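Local coordinates for protein endonuclease IV (Thermus thermophilus, PDB 3AAM) that cleaves phosphodiester bonds at apurinic or apyrimidinic sites in DNA as a metal-dependent repair endonuclease, at residues F6-A11 / A17-E22; R39-R44 / E84-S89. All blocks are in the same frame, centred on the assembly; numbering follows the deposited sequence.

Both contacts belong to the outer layer of one TIM barrel, where loops that follow barrel strands meet the surrounding helices, and both lie away from the manganese site of His172, Asp217 and His219. Along the chain they come in series: interaction 1 closes before interaction 2 opens. Interaction 1 folds the loop after strand 3-6 onto helix 15-26, the very next helix. Interaction 2 is longer in range, joining the loop between strand 31-34 and helix 48-60 to helix 82-100. Their centres are about 21 Å apart, yet the two loops touch where Ile10 CD1 lies 4.0 Å from Arg44 CD, so the two neighbouring strand-to-helix connections pack on each other there.

Interaction 1: F6-A11 / A17-E22; sequences FHLSIA and AGAVEE
Leu8 lies against Ala19 where the first strand-to-helix connection of the TIM barrel, running from strand 3-6, folds over helix 15-26. Leu8 CB and Ala19 CB are 4.0 Å apart, and Leu8 CD1 reaches the helix backbone, 3.2 Å from Ala19 O. The other methyl, Leu8 CD2, takes the Glu22 side, 3.9 Å from Glu22 CD, so the fork reaches two residues nearly one turn apart. Leu8 CG stands anti to its own carbonyl carbon (chi1 -51°), which places the branch point beside Ala19, with CD1 against the helix carbonyl and CD2 beside Glu22. Ala19 CB meets the loop a second time, lying 3.7 Å from Ser9 O; its small size is consistent with so close an approach of the loop backbone. Cut back to an alanine here, the leucine side chain loses both methyls, which would probably open a gap beside Ala19 O and leave the carboxylate end of Glu22 without the methyl that flanks it.

The polar half of the contact runs through water. Glu22 CG is anti to the backbone N (chi1 177°) and the chain is extended beyond it, bringing the carboxylate alongside the loop. There OE1 accepts from two waters: one takes the N-H of Ser9, the other donates to Ser9 O, and together they tie both polar backbone atoms of that residue to a single carboxylate oxygen. The second oxygen, OE2, is engaged in a salt bridge with Arg251, which also packs on Leu8 and is likely to stabilise the charged form of Glu22.

Further out, Phe31 touches Leu8, while Ile33 of strand 31-34 touches both Ala19 and Ile10. The loop also braces itself through an ST turn: Ser9 OG accepts from Ala11 N at 3.1 Å, with an N-H...O angle of 160°.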
ATOM      1  N   PHE A   6      -2.395  -0.934  10.343  1.00  7.18           N
ATOM      2  CA  PHE A   6      -1.789   0.383  10.173  1.00  6.23           C
ATOM      3  C   PHE A   6      -0.380   0.219   9.642  1.00  5.67           C
ATOM      4  O   PHE A   6       0.121  -0.895   9.471  1.00  6.51           O
ATOM      5  CB  PHE A   6      -1.636   1.109  11.514  1.00  6.53           C
ATOM      6  CG  PHE A   6      -2.903   1.280  12.289  1.00  7.04           C
ATOM      7  CD1 PHE A   6      -4.062   1.742  11.677  1.00  8.53           C
ATOM      8  CD2 PHE A   6      -2.915   1.047  13.664  1.00  8.72           C
ATOM      9  CE1 PHE A   6      -5.214   1.975  12.421  1.00  9.07           C
ATOM     10  CE2 PHE A   6      -4.059   1.277  14.417  1.00  7.59           C
ATOM     11  CZ  PHE A   6      -5.209   1.742  13.800  1.00  6.73           C
ATOM     12  N   HIS A   7       0.259   1.356   9.400  1.00  7.25           N
ATOM     13  CA  HIS A   7       1.646   1.365   8.988  1.00  8.16           C
ATOM     14  C   HIS A   7       2.387   1.518  10.309  1.00  8.15           C
ATOM     15  O   HIS A   7       2.171   2.490  11.045  1.00  9.52           O
ATOM     16  CB  HIS A   7       1.951   2.547   8.073  1.00  7.71           C
ATOM     17  CG  HIS A   7       3.326   2.492   7.491  1.00  8.79           C
ATOM     18  ND1 HIS A   7       4.461   2.669   8.252  1.00 11.55           N
ATOM     19  CD2 HIS A   7       3.752   2.214   6.237  1.00  7.78           C
ATOM     20  CE1 HIS A   7       5.527   2.504   7.490  1.00  8.67           C
ATOM     21  NE2 HIS A   7       5.125   2.227   6.263  1.00 10.96           N
ATOM     22  N   LEU A   8       3.237   0.544  10.616  1.00  7.75           N
ATOM     23  CA  LEU A   8       3.991   0.523  11.865  1.00  7.18           C
ATOM     24  C   LEU A   8       5.458   0.886  11.672  1.00  8.43           C
ATOM     25  O   LEU A   8       6.028   0.663  10.603  1.00  9.17           O
ATOM     26  CB  LEU A   8       3.891  -0.871  12.494  1.00  6.61           C
ATOM     27  CG  LEU A   8       2.477  -1.445  12.639  1.00  7.71           C
ATOM     28  CD1 LEU A   8       2.558  -2.883  13.138  1.00  8.80           C
ATOM     29  CD2 LEU A   8       1.662  -0.582  13.590  1.00  9.88           C
ATOM     30  N   SER A   9       6.062   1.423  12.729  1.00  8.22           N
ATOM     31  CA  SER A   9       7.461   1.830  12.700  1.00  9.63           C
ATOM     32  C   SER A   9       8.428   0.666  12.860  1.00 11.10           C
ATOM     33  O   SER A   9       8.112  -0.336  13.501  1.00 12.29           O
ATOM     34  CB  SER A   9       7.724   2.851  13.810  1.00  9.71           C
ATOM     35  OG  SER A   9       9.105   3.151  13.896  1.00 11.37           O
ATOM     36  N   ILE A  10       9.609   0.805  12.267  1.00 11.08           N
ATOM     37  CA  ILE A  10      10.638  -0.221  12.375  1.00 12.52           C
ATOM     38  C   ILE A  10      11.885   0.377  13.014  1.00 13.36           C
ATOM     39  O   ILE A  10      12.927  -0.275  13.098  1.00 13.87           O
ATOM     40  CB  ILE A  10      11.018  -0.815  10.998  1.00 13.16           C
ATOM     41  CG1 ILE A  10      11.584   0.273  10.083  1.00 14.22           C
ATOM     42  CG2 ILE A  10       9.798  -1.456  10.358  1.00 12.18           C
ATOM     43  CD1 ILE A  10      12.236  -0.275   8.824  1.00 16.14           C
ATOM     44  N   ALA A  11      11.774   1.622  13.469  1.00 13.16           N
ATOM     45  CA  ALA A  11      12.899   2.299  14.104  1.00 16.43           C
ATOM     46  C   ALA A  11      13.134   1.740  15.504  1.00 16.95           C
ATOM     47  O   ALA A  11      12.248   1.126  16.097  1.00 19.74           O
ATOM     48  CB  ALA A  11      12.629   3.799  14.179  1.00 16.18           C
ATOM     49  N   ALA A  17      11.257  -6.499  13.867  1.00 11.53           N
ATOM     50  CA  ALA A  17      10.593  -7.412  14.791  1.00 12.58           C
ATOM     51  C   ALA A  17       9.645  -6.620  15.686  1.00 11.62           C
ATOM     52  O   ALA A  17       8.599  -7.121  16.102  1.00 10.98           O
ATOM     53  CB  ALA A  17      11.627  -8.147  15.639  1.00 14.47           C
ATOM     54  N   GLY A  18      10.016  -5.377  15.978  1.00 11.64           N
ATOM     55  CA  GLY A  18       9.184  -4.538  16.818  1.00 10.64           C
ATOM     56  C   GLY A  18       7.810  -4.296  16.218  1.00  9.39           C
ATOM     57  O   GLY A  18       6.817  -4.186  16.939  1.00 10.07           O
ATOM     58  N   ALA A  19       7.752  -4.213  14.893  1.00  9.69           N
ATOM     59  CA  ALA A  19       6.485  -3.986  14.210  1.00  8.99           C
ATOM     60  C   ALA A  19       5.564  -5.188  14.383  1.00  9.18           C
ATOM     61  O   ALA A  19       4.359  -5.032  14.581  1.00  9.44           O
ATOM     62  CB  ALA A  19       6.727  -3.715  12.726  1.00  8.70           C
ATOM     63  N   VAL A  20       6.126  -6.390  14.291  1.00  9.22           N
ATOM     64  CA  VAL A  20       5.323  -7.593  14.462  1.00 10.22           C
ATOM     65  C   VAL A  20       4.725  -7.585  15.869  1.00  8.78           C
ATOM     66  O   VAL A  20       3.539  -7.858  16.055  1.00  9.52           O
ATOM     67  CB  VAL A  20       6.168  -8.879  14.285  1.00  9.68           C
ATOM     68  CG1 VAL A  20       5.283 -10.110  14.443  1.00 10.87           C
ATOM     69  CG2 VAL A  20       6.834  -8.887  12.918  1.00 11.04           C
ATOM     70  N   GLU A  21       5.548  -7.257  16.861  1.00 10.90           N
ATOM     71  CA  GLU A  21       5.079  -7.223  18.243  1.00  9.97           C
ATOM     72  C   GLU A  21       3.985  -6.191  18.461  1.00  8.63           C
ATOM     73  O   GLU A  21       3.011  -6.453  19.169  1.00  8.87           O
ATOM     74  CB  GLU A  21       6.237  -6.936  19.196  1.00 10.78           C
ATOM     75  CG  GLU A  21       7.336  -7.980  19.159  1.00 12.17           C
ATOM     76  CD  GLU A  21       8.366  -7.769  20.242  1.00 15.23           C
ATOM     77  OE1 GLU A  21       9.437  -8.407  20.175  1.00 16.28           O
ATOM     78  OE2 GLU A  21       8.098  -6.972  21.168  1.00 17.43           O
ATOM     79  N   GLU A  22       4.142  -5.013  17.859  1.00  9.08           N
ATOM     80  CA  GLU A  22       3.148  -3.961  18.013  1.00  8.67           C
ATOM     81  C   GLU A  22       1.828  -4.346  17.349  1.00  8.66           C
ATOM     82  O   GLU A  22       0.752  -4.017  17.853  1.00  7.64           O
ATOM     83  CB  GLU A  22       3.665  -2.635  17.443  1.00  8.39           C
ATOM     84  CG  GLU A  22       2.637  -1.509  17.517  1.00  9.04           C
ATOM     85  CD  GLU A  22       3.200  -0.156  17.134  1.00  9.59           C
ATOM     86  OE1 GLU A  22       4.243  -0.114  16.449  1.00 10.86           O
ATOM     87  OE2 GLU A  22       2.587   0.868  17.510  1.00 12.42           O
TER
HETATM   88  O   HOH W   1       4.554   2.119  15.119  1.00  8.30           O
HETATM   89  O   HOH W   2       6.746  -0.922  15.741  1.00 17.70           O

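Interaction 2: R39-R44 / E84-S89; sequences RSWRPR and EKSVAS
Trp41 meets Lys85 with the flat of its indole in a cation-pi pair. Lys85 NZ sits over the five-membered ring of Trp41, 2.9 Å from its centroid, an unusually close approach, and 12° off the normal, almost directly over the ring. The lysine gets there by bending at chi3 (75°) and chi4 (-60°), which curls its end back over the indole. Nearer the backbone, Lys85 CB makes a CH-pi contact with the six-membered ring of Trp41, 4.2 Å from that centroid, and Trp41 CZ3 comes within 3.5 Å of Lys85 O.

Here the loop after strand 31-34 of the TIM barrel leans on helix 82-100, with Leu73 and Leu82 also touching the Trp41 side chain. Near the ring plane, the edge of the six-membered ring meets two serines: Ser86 OG is 3.7 Å from Trp41 CH2, and Ser89 CB is 3.9 Å from Trp41 CE3. Both hydroxyls are engaged elsewhere, Ser86 OG with Leu82 O and Asn75 N, Ser89 OG with Lys36 NZ.

Past the tryptophan, Pro43 packs on Asp92 and Lys96 of the same helix, and Arg44 O accepts from Lys96 NZ.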
ATOM      1  N   ARG A  39      12.913   8.805   4.373  1.00 18.51           N
ATOM      2  CA  ARG A  39      13.564  10.091   4.160  1.00 21.66           C
ATOM      3  C   ARG A  39      14.945   9.981   3.520  1.00 21.71           C
ATOM      4  O   ARG A  39      15.495  10.976   3.053  1.00 22.37           O
ATOM      5  CB  ARG A  39      13.685  10.840   5.490  1.00 25.68           C
ATOM      6  CG  ARG A  39      12.821  12.087   5.599  1.00 31.51           C
ATOM      7  CD  ARG A  39      11.339  11.769   5.509  1.00 35.28           C
ATOM      8  NE  ARG A  39      10.522  12.945   5.802  1.00 39.47           N
ATOM      9  CZ  ARG A  39       9.194  12.960   5.775  1.00 41.27           C
ATOM     10  NH1 ARG A  39       8.521  11.859   5.466  1.00 41.93           N
ATOM     11  NH2 ARG A  39       8.538  14.076   6.063  1.00 41.82           N
ATOM     12  N   SER A  40      15.512   8.781   3.501  1.00 21.33           N
ATOM     13  CA  SER A  40      16.834   8.605   2.911  1.00 23.20           C
ATOM     14  C   SER A  40      16.897   7.453   1.918  1.00 22.62           C
ATOM     15  O   SER A  40      16.133   6.495   2.013  1.00 22.99           O
ATOM     16  CB  SER A  40      17.878   8.409   4.015  1.00 24.62           C
ATOM     17  OG  SER A  40      17.520   7.348   4.883  1.00 27.41           O
ATOM     18  N   TRP A  41      17.818   7.559   0.963  1.00 21.96           N
ATOM     19  CA  TRP A  41      17.992   6.538  -0.061  1.00 21.69           C
ATOM     20  C   TRP A  41      18.819   5.350   0.418  1.00 21.73           C
ATOM     21  O   TRP A  41      18.783   4.280  -0.187  1.00 22.96           O
ATOM     22  CB  TRP A  41      18.671   7.129  -1.302  1.00 19.45           C
ATOM     23  CG  TRP A  41      17.856   8.142  -2.043  1.00 18.12           C
ATOM     24  CD1 TRP A  41      17.903   9.501  -1.904  1.00 17.95           C
ATOM     25  CD2 TRP A  41      16.881   7.875  -3.054  1.00 15.13           C
ATOM     26  NE1 TRP A  41      17.019  10.097  -2.774  1.00 15.93           N
ATOM     27  CE2 TRP A  41      16.379   9.120  -3.491  1.00 15.50           C
ATOM     28  CE3 TRP A  41      16.384   6.703  -3.637  1.00 15.08           C
ATOM     29  CZ2 TRP A  41      15.402   9.225  -4.485  1.00 14.64           C
ATOM     30  CZ3 TRP A  41      15.413   6.807  -4.625  1.00 12.74           C
ATOM     31  CH2 TRP A  41      14.933   8.060  -5.039  1.00 14.92           C
ATOM     32  N   ARG A  42      19.567   5.542   1.500  1.00 22.87           N
ATOM     33  CA  ARG A  42      20.420   4.486   2.038  1.00 24.17           C
ATOM     34  C   ARG A  42      19.653   3.248   2.502  1.00 21.47           C
ATOM     35  O   ARG A  42      18.729   3.346   3.305  1.00 21.53           O
ATOM     36  CB  ARG A  42      21.251   5.029   3.206  1.00 26.90           C
ATOM     37  CG  ARG A  42      22.749   5.095   2.940  1.00 32.94           C
ATOM     38  CD  ARG A  42      23.093   6.082   1.834  1.00 35.72           C
ATOM     39  NE  ARG A  42      24.517   6.050   1.502  1.00 39.59           N
ATOM     40  CZ  ARG A  42      25.092   6.839   0.598  1.00 40.58           C
ATOM     41  NH1 ARG A  42      26.394   6.740   0.360  1.00 40.71           N
ATOM     42  NH2 ARG A  42      24.369   7.731  -0.064  1.00 41.31           N
ATOM     43  N   PRO A  43      20.028   2.064   1.992  1.00 20.40           N
ATOM     44  CA  PRO A  43      19.339   0.836   2.402  1.00 19.43           C
ATOM     45  C   PRO A  43      19.650   0.529   3.862  1.00 18.37           C
ATOM     46  O   PRO A  43      20.724   0.871   4.362  1.00 19.50           O
ATOM     47  CB  PRO A  43      19.907  -0.214   1.451  1.00 19.80           C
ATOM     48  CG  PRO A  43      21.286   0.288   1.183  1.00 21.61           C
ATOM     49  CD  PRO A  43      21.056   1.769   0.978  1.00 21.10           C
ATOM     50  N   ARG A  44      18.707  -0.115   4.542  1.00 15.64           N
ATOM     51  CA  ARG A  44      18.876  -0.463   5.950  1.00 14.07           C
ATOM     52  C   ARG A  44      19.330  -1.907   6.106  1.00 13.07           C
ATOM     53  O   ARG A  44      18.661  -2.837   5.648  1.00 13.02           O
ATOM     54  CB  ARG A  44      17.558  -0.255   6.697  1.00 12.67           C
ATOM     55  CG  ARG A  44      17.561  -0.743   8.141  1.00 13.30           C
ATOM     56  CD  ARG A  44      16.195  -0.513   8.778  1.00 14.34           C
ATOM     57  NE  ARG A  44      16.124  -1.008  10.149  1.00 15.31           N
ATOM     58  CZ  ARG A  44      16.098  -2.293  10.486  1.00 15.82           C
ATOM     59  NH1 ARG A  44      16.135  -3.232   9.549  1.00 16.89           N
ATOM     60  NH2 ARG A  44      16.038  -2.639  11.766  1.00 17.94           N
ATOM     61  N   GLU A  84      17.326   5.729 -11.996  1.00  8.37           N
ATOM     62  CA  GLU A  84      18.223   4.667 -11.554  1.00  8.56           C
ATOM     63  C   GLU A  84      18.192   4.531 -10.033  1.00  7.98           C
ATOM     64  O   GLU A  84      18.160   3.422  -9.496  1.00 10.00           O
ATOM     65  CB  GLU A  84      19.657   4.948 -12.019  1.00  7.39           C
ATOM     66  CG  GLU A  84      19.967   4.512 -13.453  1.00  8.72           C
ATOM     67  CD  GLU A  84      19.482   5.486 -14.510  1.00 11.16           C
ATOM     68  OE1 GLU A  84      19.681   5.193 -15.706  1.00 11.01           O
ATOM     69  OE2 GLU A  84      18.914   6.541 -14.163  1.00 10.99           O
ATOM     70  N   LYS A  85      18.203   5.663  -9.336  1.00 10.32           N
ATOM     71  CA  LYS A  85      18.171   5.639  -7.878  1.00  8.75           C
ATOM     72  C   LYS A  85      16.865   5.005  -7.399  1.00  9.24           C
ATOM     73  O   LYS A  85      16.858   4.195  -6.468  1.00 10.45           O
ATOM     74  CB  LYS A  85      18.301   7.065  -7.326  1.00 10.59           C
ATOM     75  CG  LYS A  85      19.561   7.785  -7.793  1.00 16.63           C
ATOM     76  CD  LYS A  85      19.575   9.256  -7.385  1.00 19.61           C
ATOM     77  CE  LYS A  85      19.878   9.437  -5.910  1.00 22.91           C
ATOM     78  NZ  LYS A  85      18.876   8.777  -5.042  1.00 25.48           N
ATOM     79  N   SER A  86      15.769   5.365  -8.060  1.00  8.94           N
ATOM     80  CA  SER A  86      14.447   4.855  -7.712  1.00  9.55           C
ATOM     81  C   SER A  86      14.319   3.357  -7.975  1.00  9.63           C
ATOM     82  O   SER A  86      13.796   2.617  -7.141  1.00  9.68           O
ATOM     83  CB  SER A  86      13.375   5.614  -8.496  1.00  9.35           C
ATOM     84  OG  SER A  86      13.439   6.996  -8.198  1.00 10.85           O
ATOM     85  N   VAL A  87      14.791   2.919  -9.138  1.00  9.15           N
ATOM     86  CA  VAL A  87      14.739   1.505  -9.497  1.00  9.53           C
ATOM     87  C   VAL A  87      15.543   0.682  -8.494  1.00  9.38           C
ATOM     88  O   VAL A  87      15.080  -0.354  -8.014  1.00 10.13           O
ATOM     89  CB  VAL A  87      15.293   1.274 -10.925  1.00  9.78           C
ATOM     90  CG1 VAL A  87      15.498  -0.213 -11.181  1.00 10.88           C
ATOM     91  CG2 VAL A  87      14.319   1.848 -11.955  1.00  9.91           C
ATOM     92  N   ALA A  88      16.746   1.151  -8.173  1.00  9.95           N
ATOM     93  CA  ALA A  88      17.604   0.454  -7.222  1.00  9.55           C
ATOM     94  C   ALA A  88      16.978   0.414  -5.829  1.00 10.25           C
ATOM     95  O   ALA A  88      17.085  -0.588  -5.123  1.00  9.26           O
ATOM     96  CB  ALA A  88      18.974   1.130  -7.162  1.00 11.12           C
ATOM     97  N   SER A  89      16.329   1.501  -5.427  1.00  9.28           N
ATOM     98  CA  SER A  89      15.705   1.542  -4.108  1.00  9.62           C
ATOM     99  C   SER A  89      14.540   0.560  -4.027  1.00  8.36           C
ATOM    100  O   SER A  89      14.369  -0.129  -3.016  1.00  7.42           O
ATOM    101  CB  SER A  89      15.219   2.958  -3.789  1.00  9.65           C
ATOM    102  OG  SER A  89      14.592   3.008  -2.518  1.00 13.08           O
TER